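Long-range contacts in hydratase ChsH2 (Mycobacterium tuberculosis SUMu008, PDB 4W78), which probably works in complex with ChsH1 as a MaoC-like enoyl-CoA hydratase in the breakdown of cholesterol: residues V50-D55 and I76-G81; E10-G15 and T89-G94; Q43-I48 and P83-D88. All coordinates share one frame; numbering follows the deposited sequence.

Contact 1: residues V50-D55 and I76-G81; sequences VNILTD and IGLRLG
Ile52, in the first turn of helix 52-67, meets Leu78 and Leu80 of strand 72-80 through the outer half of its side chain. Its CG1 lies anti to the backbone N (chi1 -163°), 3.9 Å from Leu78 CD1, and Ile52 CD1 reaches Leu80 CD1, also at 3.9 Å. Leu78 uses both branches: CD1 goes to the isoleucine, whereas Leu78 CD2 rests 4.0 Å from the backbone C of Asp55. Ala102 of the ChsH1 chain packs on Ile52 and Leu80 as well.

This is the meeting of helix and sheet expected of the hot dog fold of MaoC-like hydratases, in which a long helix lies against an antiparallel sheet. Strand 72-80 is one of the two outermost strands of the sheet within this chain, but a strand of ChsH1 pairs with it and carries the sheet onward.

A polar group also faces the strand, though no hydrogen bond crosses. Asp55 and Leu80 approach tip to tip, with Asp55 OD2 3.3 Å from Leu80 CD2, while Asp55 OD1 is bonded to His117 NE2 on the neighbouring strand.

Within 50-55, Asn51 is the N-cap. Its OD1 takes Thr54 N from above the carbonyl plane at 3.0 Å, and receives Thr54 OG1 within that plane at 2.6 Å. Asn51 ND2 donates to Asp29, a cadmium ligand, so the cap is a second-shell residue of the metal site.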
loop_
_atom_site.group_PDB
_atom_site.type_symbol
_atom_site.label_atom_id
_atom_site.label_comp_id
_atom_site.label_asym_id
_atom_site.label_seq_id
_atom_site.Cartn_x
_atom_site.Cartn_y
_atom_site.Cartn_z
ATOM N N VAL F 50 -10.158 7.847 9.123
ATOM C CA VAL F 50 -10.558 6.983 8.010
ATOM C C VAL F 50 -11.091 7.807 6.841
ATOM O O VAL F 50 -11.826 8.785 7.040
ATOM C CB VAL F 50 -11.641 6.000 8.510
ATOM C CG1 VAL F 50 -12.234 5.165 7.358
ATOM C CG2 VAL F 50 -11.081 5.077 9.578
ATOM N N ASN F 51 -10.742 7.407 5.612
ATOM C CA ASN F 51 -11.164 8.160 4.420
ATOM C C ASN F 51 -12.532 7.715 3.903
ATOM O O ASN F 51 -13.072 6.687 4.335
ATOM C CB ASN F 51 -10.101 8.103 3.303
ATOM C CG ASN F 51 -10.069 6.759 2.566
ATOM O OD1 ASN F 51 -10.489 5.742 3.096
ATOM N ND2 ASN F 51 -9.589 6.770 1.330
ATOM N N ILE F 52 -13.109 8.476 2.987
ATOM C CA ILE F 52 -14.489 8.210 2.594
ATOM C C ILE F 52 -14.591 6.987 1.672
ATOM O O ILE F 52 -15.627 6.323 1.645
ATOM C CB ILE F 52 -15.170 9.476 2.011
ATOM C CG1 ILE F 52 -16.705 9.309 2.003
ATOM C CG2 ILE F 52 -14.602 9.820 0.640
ATOM C CD1 ILE F 52 -17.412 10.632 1.774
ATOM N N LEU F 53 -13.533 6.678 0.932
ATOM C CA LEU F 53 -13.553 5.484 0.067
ATOM C C LEU F 53 -13.589 4.235 0.939
ATOM O O LEU F 53 -14.170 3.222 0.557
ATOM C CB LEU F 53 -12.354 5.427 -0.898
ATOM C CG LEU F 53 -12.323 6.452 -2.053
ATOM C CD1 LEU F 53 -11.957 7.845 -1.555
ATOM C CD2 LEU F 53 -11.352 6.052 -3.156
ATOM N N THR F 54 -12.954 4.291 2.102
ATOM C CA THR F 54 -13.009 3.176 3.040
ATOM C C THR F 54 -14.390 3.094 3.697
ATOM O O THR F 54 -14.926 1.999 3.861
ATOM C CB THR F 54 -11.901 3.299 4.102
ATOM O OG1 THR F 54 -10.629 3.160 3.452
ATOM C CG2 THR F 54 -12.054 2.246 5.187
ATOM N N ASP F 55 -14.979 4.228 4.074
ATOM C CA ASP F 55 -16.367 4.207 4.562
ATOM C C ASP F 55 -17.320 3.529 3.567
ATOM O O ASP F 55 -18.160 2.703 3.954
ATOM C CB ASP F 55 -16.875 5.618 4.868
ATOM C CG ASP F 55 -16.275 6.195 6.131
ATOM O OD1 ASP F 55 -16.130 5.440 7.123
ATOM O OD2 ASP F 55 -15.963 7.407 6.141
ATOM N N ILE F 76 -24.849 3.071 -3.152
ATOM C CA ILE F 76 -24.511 3.361 -1.766
ATOM C C ILE F 76 -24.475 4.867 -1.632
ATOM O O ILE F 76 -23.732 5.535 -2.350
ATOM C CB ILE F 76 -23.141 2.783 -1.373
ATOM C CG1 ILE F 76 -23.164 1.249 -1.408
ATOM C CG2 ILE F 76 -22.721 3.262 0.034
ATOM C CD1 ILE F 76 -21.774 0.626 -1.260
ATOM N N GLY F 77 -25.295 5.405 -0.742
ATOM C CA GLY F 77 -25.241 6.833 -0.474
ATOM C C GLY F 77 -24.923 7.042 0.988
ATOM O O GLY F 77 -25.573 6.463 1.852
ATOM N N LEU F 78 -23.936 7.872 1.290
ATOM C CA LEU F 78 -23.635 8.057 2.696
ATOM C C LEU F 78 -23.317 9.491 3.062
ATOM O O LEU F 78 -22.958 10.313 2.206
ATOM C CB LEU F 78 -22.521 7.107 3.152
ATOM C CG LEU F 78 -21.179 7.180 2.425
ATOM C CD1 LEU F 78 -20.317 8.294 2.996
ATOM C CD2 LEU F 78 -20.457 5.848 2.519
ATOM N N ARG F 79 -23.484 9.776 4.340
ATOM C CA ARG F 79 -23.120 11.072 4.863
ATOM C C ARG F 79 -22.308 10.865 6.132
ATOM O O ARG F 79 -22.626 10.013 6.969
ATOM C CB ARG F 79 -24.364 11.928 5.117
ATOM C CG ARG F 79 -25.365 11.345 6.081
ATOM C CD ARG F 79 -26.428 12.388 6.453
ATOM N NE ARG F 79 -27.416 11.823 7.362
ATOM C CZ ARG F 79 -28.483 12.467 7.817
ATOM N NH1 ARG F 79 -28.712 13.728 7.461
ATOM N NH2 ARG F 79 -29.319 11.849 8.638
ATOM N N LEU F 80 -21.235 11.635 6.260
ATOM C CA LEU F 80 -20.366 11.500 7.405
ATOM C C LEU F 80 -20.796 12.454 8.505
ATOM O O LEU F 80 -21.288 13.550 8.237
ATOM C CB LEU F 80 -18.910 11.732 6.995
ATOM C CG LEU F 80 -18.426 10.724 5.943
ATOM C CD1 LEU F 80 -16.975 10.951 5.601
ATOM C CD2 LEU F 80 -18.647 9.274 6.426
ATOM N N GLY F 81 -20.630 12.006 9.741
ATOM C CA GLY F 81 -20.881 12.833 10.902
ATOM C C GLY F 81 -19.543 13.095 11.559
ATOM O O GLY F 81 -18.721 13.844 11.039
#

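Contact 2: residues E10-G15 and T89-G94; sequences ELKLYG and TVTFSG
Leu13 and Phe92 lie on one face of an antiparallel strand pair, their side chains crossing at a slant. Leu13 CD1 comes obliquely to the phenylalanine ring, 4.0 Å from Phe92 CE2. Within its own strand, Val90 CG1 sits over one face of the ring, 3.6 Å above its plane and offset toward the rim. Nearer the backbone, Leu11 O lies at the edge of the ring, close to its plane.

On the other face, Lys12 and Tyr14 meet Thr89 and Thr91. Lys12 and Thr91 run side by side in the same direction, with Lys12 CG 3.4 Å from Thr91 OG1; the lysine then bends at chi3 (54°), and its CE passes Thr89 CG2. Tyr14 is set at about a right angle to Thr89, whose OG1 approaches the ring edge near its plane, 3.4 Å from Tyr14 CD1. At the end of the pair, Glu10 crosses Thr91 obliquely: with CG anti to the backbone N (chi1 -175°), Glu10 CG lies 3.5 Å from the methyl Thr91 CG2.

The backbone fixes this register. Leu11-Phe92 and Leu13-Val90 are hydrogen-bonded pairs, with Phe92 N to Leu11 O the shortest of the four bonds at 2.8 Å and almost straight (174°). Lys12-Thr91 and Tyr14-Thr89 are the non-hydrogen-bonded pairs between and beyond them, where CA-H groups of Lys12, Thr89 and Thr91 add contacts to carbonyl oxygens.

Strand 7-14 is one of the two edge strands of the sheet within this chain, with strand 103-111 following beyond strand 89-100. An antiparallel sheet edge wrapped about a helix is consistent with the hot dog fold of MaoC-like hydratases. The Leu11-Leu13 face looks onto helix 52-67, whose Leu58, Arg61 and Tyr62 pack against these leucines.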
loop_
_atom_site.group_PDB
_atom_site.type_symbol
_atom_site.label_atom_id
_atom_site.label_comp_id
_atom_site.label_asym_id
_atom_site.label_seq_id
_atom_site.Cartn_x
_atom_site.Cartn_y
_atom_site.Cartn_z
ATOM N N GLU F 10 -24.528 -7.043 14.221
ATOM C CA GLU F 10 -23.637 -5.947 14.565
ATOM C C GLU F 10 -22.233 -6.239 14.038
ATOM O O GLU F 10 -21.811 -7.397 13.994
ATOM C CB GLU F 10 -23.627 -5.813 16.086
ATOM C CG GLU F 10 -22.846 -4.660 16.646
ATOM C CD GLU F 10 -23.194 -4.395 18.102
ATOM O OE1 GLU F 10 -22.358 -4.695 18.981
ATOM O OE2 GLU F 10 -24.304 -3.886 18.371
ATOM N N LEU F 11 -21.522 -5.198 13.613
ATOM C CA LEU F 11 -20.099 -5.336 13.288
ATOM C C LEU F 11 -19.300 -4.256 14.012
ATOM O O LEU F 11 -19.545 -3.069 13.816
ATOM C CB LEU F 11 -19.862 -5.229 11.782
ATOM C CG LEU F 11 -18.389 -5.183 11.357
ATOM C CD1 LEU F 11 -17.670 -6.479 11.707
ATOM C CD2 LEU F 11 -18.268 -4.856 9.872
ATOM N N LYS F 12 -18.358 -4.669 14.854
ATOM C CA LYS F 12 -17.486 -3.720 15.546
ATOM C C LYS F 12 -16.085 -3.754 14.958
ATOM O O LYS F 12 -15.461 -4.814 14.880
ATOM C CB LYS F 12 -17.415 -4.030 17.046
ATOM C CG LYS F 12 -18.692 -3.757 17.811
ATOM C CD LYS F 12 -18.542 -4.125 19.280
ATOM C CE LYS F 12 -17.334 -3.441 19.898
ATOM N NZ LYS F 12 -17.258 -3.714 21.361
ATOM N N LEU F 13 -15.596 -2.586 14.564
ATOM C CA LEU F 13 -14.272 -2.463 13.970
ATOM C C LEU F 13 -13.407 -1.488 14.752
ATOM O O LEU F 13 -13.796 -0.344 14.984
ATOM C CB LEU F 13 -14.381 -2.019 12.514
ATOM C CG LEU F 13 -15.020 -3.064 11.585
ATOM C CD1 LEU F 13 -15.131 -2.525 10.165
ATOM C CD2 LEU F 13 -14.237 -4.357 11.611
ATOM N N TYR F 14 -12.231 -1.956 15.153
ATOM C CA TYR F 14 -11.268 -1.133 15.875
ATOM C C TYR F 14 -10.398 -0.419 14.866
ATOM O O TYR F 14 -9.680 -1.056 14.090
ATOM C CB TYR F 14 -10.406 -2.024 16.764
ATOM C CG TYR F 14 -9.407 -1.296 17.636
ATOM C CD1 TYR F 14 -9.800 -0.250 18.461
ATOM C CD2 TYR F 14 -8.073 -1.695 17.674
ATOM C CE1 TYR F 14 -8.882 0.396 19.285
ATOM C CE2 TYR F 14 -7.149 -1.054 18.493
ATOM C CZ TYR F 14 -7.561 -0.012 19.293
ATOM O OH TYR F 14 -6.650 0.616 20.110
ATOM N N GLY F 15 -10.474 0.905 14.869
ATOM C CA GLY F 15 -9.693 1.712 13.949
ATOM C C GLY F 15 -8.284 1.973 14.436
ATOM O O GLY F 15 -7.932 3.107 14.755
ATOM N N THR F 89 -13.487 2.883 18.051
ATOM C CA THR F 89 -14.170 1.711 17.553
ATOM C C THR F 89 -15.508 2.151 16.993
ATOM O O THR F 89 -16.278 2.839 17.663
ATOM C CB THR F 89 -14.400 0.688 18.671
ATOM O OG1 THR F 89 -13.134 0.216 19.143
ATOM C CG2 THR F 89 -15.216 -0.493 18.148
ATOM N N VAL F 90 -15.778 1.748 15.758
ATOM C CA VAL F 90 -17.060 2.029 15.127
ATOM C C VAL F 90 -17.900 0.763 15.134
ATOM O O VAL F 90 -17.432 -0.312 14.753
ATOM C CB VAL F 90 -16.885 2.599 13.706
ATOM C CG1 VAL F 90 -18.197 2.537 12.931
ATOM C CG2 VAL F 90 -16.381 4.027 13.800
ATOM N N THR F 91 -19.125 0.897 15.628
ATOM C CA THR F 91 -20.083 -0.192 15.637
ATOM C C THR F 91 -21.108 0.067 14.542
ATOM O O THR F 91 -21.788 1.092 14.546
ATOM C CB THR F 91 -20.784 -0.281 16.996
ATOM O OG1 THR F 91 -19.815 -0.585 18.006
ATOM C CG2 THR F 91 -21.844 -1.365 16.985
ATOM N N PHE F 92 -21.192 -0.862 13.595
ATOM C CA PHE F 92 -22.169 -0.777 12.521
ATOM C C PHE F 92 -23.441 -1.514 12.902
ATOM O O PHE F 92 -23.400 -2.646 13.386
ATOM C CB PHE F 92 -21.607 -1.351 11.217
ATOM C CG PHE F 92 -20.524 -0.513 10.601
ATOM C CD1 PHE F 92 -20.843 0.500 9.711
ATOM C CD2 PHE F 92 -19.193 -0.727 10.916
ATOM C CE1 PHE F 92 -19.853 1.289 9.132
ATOM C CE2 PHE F 92 -18.191 0.056 10.346
ATOM C CZ PHE F 92 -18.523 1.068 9.457
ATOM N N SER F 93 -24.565 -0.845 12.684
ATOM C CA SER F 93 -25.881 -1.448 12.807
ATOM C C SER F 93 -26.641 -1.212 11.505
ATOM O O SER F 93 -26.326 -0.296 10.742
ATOM C CB SER F 93 -26.633 -0.855 14.002
ATOM O OG SER F 93 -26.762 0.549 13.868
ATOM N N GLY F 94 -27.630 -2.044 11.225
ATOM C CA GLY F 94 -28.347 -1.925 9.977
ATOM C C GLY F 94 -29.747 -2.480 10.084
ATOM O O GLY F 94 -30.003 -3.383 10.881
#

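Contact 3: residues Q43-I48 and P83-D88; sequences QGSKDI and PWYAYD
The phenol oxygen of Tyr85 accepts a hydrogen bond from a backbone amide: Lys46 N donates to Tyr85 OH at 3.1 Å in a nearly straight bond (169°), joining two segments that have neither helix nor strand. The same lysine also lies over the ring. Its CB makes a CH-pi contact, 3.7 Å from the Tyr85 ring centroid, while Pro83 CB covers the opposite face, so the aromatic plane is held from both sides. Asp47 O and Ile48 O stand at the ring edge. Asp47 O, buried here without a hydrogen-bond partner, is 3.4 Å from Tyr85 CD1, where the slightly positive ring C-H may partly compensate it.

Beyond the ring, Ala86 N donates to Ile48 O at 3.2 Å, and Ala86 CB touches both Ile48 CG1 (4.0 Å) and Asp47 OD2. The carboxylate of Asp47 is anchored at OD1 by Ile48 N and by a salt bridge to Arg37.

Three waters complete the junction. One joins Tyr85 OH to Ser45 OG. A second accepts from Lys46 NZ and donates to Ala86 O and Asp88 OD1, so it relays between opposite charges that stay 4.5 Å apart (Lys46 NZ to Asp88 OD1). The third links Asp47 OD2 with Ala86 O.

Each loop has its own recognisable shape. Gly44, at positive phi, is the C-prime residue of a Schellman motif ending helix 37-42, and Gln43 NE2 beside it donates to Ser45 OG. In the other loop, Tyr85 to Asp88 form a type II beta turn with Tyr87 at positive phi (80°); the turn is closed by Asp88 N to Tyr85 O and buttressed by Asp88 OD2, which accepts from Tyr85 N.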
loop_
_atom_site.group_PDB
_atom_site.type_symbol
_atom_site.label_atom_id
_atom_site.label_comp_id
_atom_site.label_asym_id
_atom_site.label_seq_id
_atom_site.Cartn_x
_atom_site.Cartn_y
_atom_site.Cartn_z
ATOM N N GLN F 43 -4.325 20.541 10.450
ATOM C CA GLN F 43 -5.631 21.060 10.037
ATOM C C GLN F 43 -6.675 21.068 11.152
ATOM O O GLN F 43 -7.844 21.376 10.912
ATOM C CB GLN F 43 -6.168 20.356 8.779
ATOM C CG GLN F 43 -6.659 18.925 8.973
ATOM C CD GLN F 43 -7.496 18.448 7.783
ATOM O OE1 GLN F 43 -7.242 18.828 6.639
ATOM N NE2 GLN F 43 -8.513 17.633 8.056
ATOM N N GLY F 44 -6.260 20.752 12.374
ATOM C CA GLY F 44 -7.169 20.845 13.504
ATOM C C GLY F 44 -7.892 19.549 13.784
ATOM O O GLY F 44 -8.799 19.499 14.622
ATOM N N SER F 45 -7.495 18.498 13.077
ATOM C CA SER F 45 -8.070 17.181 13.310
ATOM C C SER F 45 -7.317 16.560 14.486
ATOM O O SER F 45 -6.165 16.918 14.746
ATOM C CB SER F 45 -7.990 16.318 12.045
ATOM O OG SER F 45 -8.813 16.862 11.021
ATOM N N LYS F 46 -7.968 15.671 15.231
ATOM C CA LYS F 46 -7.345 15.117 16.434
ATOM C C LYS F 46 -6.176 14.178 16.121
ATOM O O LYS F 46 -5.159 14.176 16.825
ATOM C CB LYS F 46 -8.373 14.375 17.288
ATOM C CG LYS F 46 -7.827 13.967 18.645
ATOM C CD LYS F 46 -8.771 13.043 19.394
ATOM C CE LYS F 46 -8.599 11.600 18.950
ATOM N NZ LYS F 46 -9.303 10.693 19.910
ATOM N N ASP F 47 -6.345 13.383 15.073
ATOM C CA ASP F 47 -5.387 12.350 14.694
ATOM C C ASP F 47 -5.718 11.970 13.261
ATOM O O ASP F 47 -6.621 12.551 12.656
ATOM C CB ASP F 47 -5.563 11.130 15.609
ATOM C CG ASP F 47 -4.283 10.305 15.763
ATOM O OD1 ASP F 47 -3.386 10.398 14.892
ATOM O OD2 ASP F 47 -4.189 9.556 16.764
ATOM N N ILE F 48 -4.990 11.000 12.715
ATOM C CA ILE F 48 -5.363 10.445 11.426
ATOM C C ILE F 48 -6.783 9.881 11.508
ATOM O O ILE F 48 -7.254 9.491 12.577
ATOM C CB ILE F 48 -4.392 9.351 10.964
ATOM C CG1 ILE F 48 -4.377 8.173 11.936
ATOM C CG2 ILE F 48 -2.980 9.951 10.799
ATOM C CD1 ILE F 48 -3.604 6.969 11.397
ATOM N N PRO F 83 -15.701 12.305 12.895
ATOM C CA PRO F 83 -14.587 11.566 12.292
ATOM C C PRO F 83 -14.360 10.211 12.959
ATOM O O PRO F 83 -14.731 10.010 14.122
ATOM C CB PRO F 83 -13.374 12.488 12.514
ATOM C CG PRO F 83 -13.954 13.824 12.849
ATOM C CD PRO F 83 -15.255 13.543 13.549
ATOM N N TRP F 84 -13.781 9.287 12.204
ATOM C CA TRP F 84 -13.321 8.027 12.762
ATOM C C TRP F 84 -11.806 8.140 12.932
ATOM O O TRP F 84 -11.035 7.935 11.983
ATOM C CB TRP F 84 -13.706 6.855 11.853
ATOM C CG TRP F 84 -13.370 5.506 12.405
ATOM C CD1 TRP F 84 -12.690 5.210 13.571
ATOM C CD2 TRP F 84 -13.716 4.260 11.822
ATOM N NE1 TRP F 84 -12.592 3.846 13.726
ATOM C CE2 TRP F 84 -13.217 3.242 12.662
ATOM C CE3 TRP F 84 -14.421 3.904 10.672
ATOM C CZ2 TRP F 84 -13.399 1.887 12.381
ATOM C CZ3 TRP F 84 -14.595 2.559 10.394
ATOM C CH2 TRP F 84 -14.083 1.569 11.243
ATOM N N TYR F 85 -11.409 8.513 14.144
ATOM C CA TYR F 85 -10.014 8.718 14.484
ATOM C C TYR F 85 -9.344 7.430 14.922
ATOM O O TYR F 85 -10.006 6.489 15.355
ATOM C CB TYR F 85 -9.914 9.722 15.625
ATOM C CG TYR F 85 -10.190 11.156 15.252
ATOM C CD1 TYR F 85 -9.499 11.770 14.207
ATOM C CD2 TYR F 85 -11.122 11.904 15.952
ATOM C CE1 TYR F 85 -9.733 13.093 13.878
ATOM C CE2 TYR F 85 -11.369 13.220 15.627
ATOM C CZ TYR F 85 -10.671 13.813 14.590
ATOM O OH TYR F 85 -10.913 15.136 14.285
ATOM N N ALA F 86 -8.017 7.401 14.818
ATOM C CA ALA F 86 -7.250 6.276 15.345
ATOM C C ALA F 86 -7.688 5.962 16.772
ATOM O O ALA F 86 -7.894 6.871 17.592
ATOM C CB ALA F 86 -5.743 6.564 15.293
ATOM N N TYR F 87 -7.855 4.662 17.020
ATOM C CA TYR F 87 -8.230 4.072 18.311
ATOM C C TYR F 87 -9.711 4.124 18.651
ATOM O O TYR F 87 -10.129 3.568 19.672
ATOM C CB TYR F 87 -7.384 4.609 19.471
ATOM C CG TYR F 87 -5.911 4.525 19.180
ATOM C CD1 TYR F 87 -5.292 3.299 18.991
ATOM C CD2 TYR F 87 -5.144 5.676 19.080
ATOM C CE1 TYR F 87 -3.935 3.218 18.722
ATOM C CE2 TYR F 87 -3.789 5.614 18.805
ATOM C CZ TYR F 87 -3.192 4.383 18.621
ATOM O OH TYR F 87 -1.846 4.312 18.359
ATOM N N ASP F 88 -10.502 4.781 17.808
ATOM C CA ASP F 88 -11.948 4.720 17.957
ATOM C C ASP F 88 -12.424 3.377 17.437
ATOM O O ASP F 88 -11.868 2.824 16.481
ATOM C CB ASP F 88 -12.665 5.775 17.112
ATOM C CG ASP F 88 -12.533 7.188 17.651
ATOM O OD1 ASP F 88 -12.161 7.366 18.831
ATOM O OD2 ASP F 88 -12.844 8.132 16.870
HETATM O O HOH W 1 -11.355 15.868 11.720
HETATM O O HOH W 2 -9.658 8.135 19.277
HETATM O O HOH W 3 -6.459 9.161 18.231
#

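The segments come in the order 10-15, 43-48, 50-55, 76-81, 83-88 and 89-94, so contact 2 encloses contact 3, which in turn encloses contact 1. Contacts 1 and 2 engage the two strands that are outermost within the chain, their centres about 14 Å apart, and helix 52-67 packs against both strands. Contact 3 lies about 15 Å from contact 1 and 17 Å from contact 2, centre to centre, out at the loops. Trp84 and Tyr87 tie it to the others: Val50 N probably bonds to Trp84 O, and Gly15 O to Tyr87 N. These bonds join it to the helix start and the sheet; the cadmium lies nearer contact 1, about 6 Å from the Ile52 side chain.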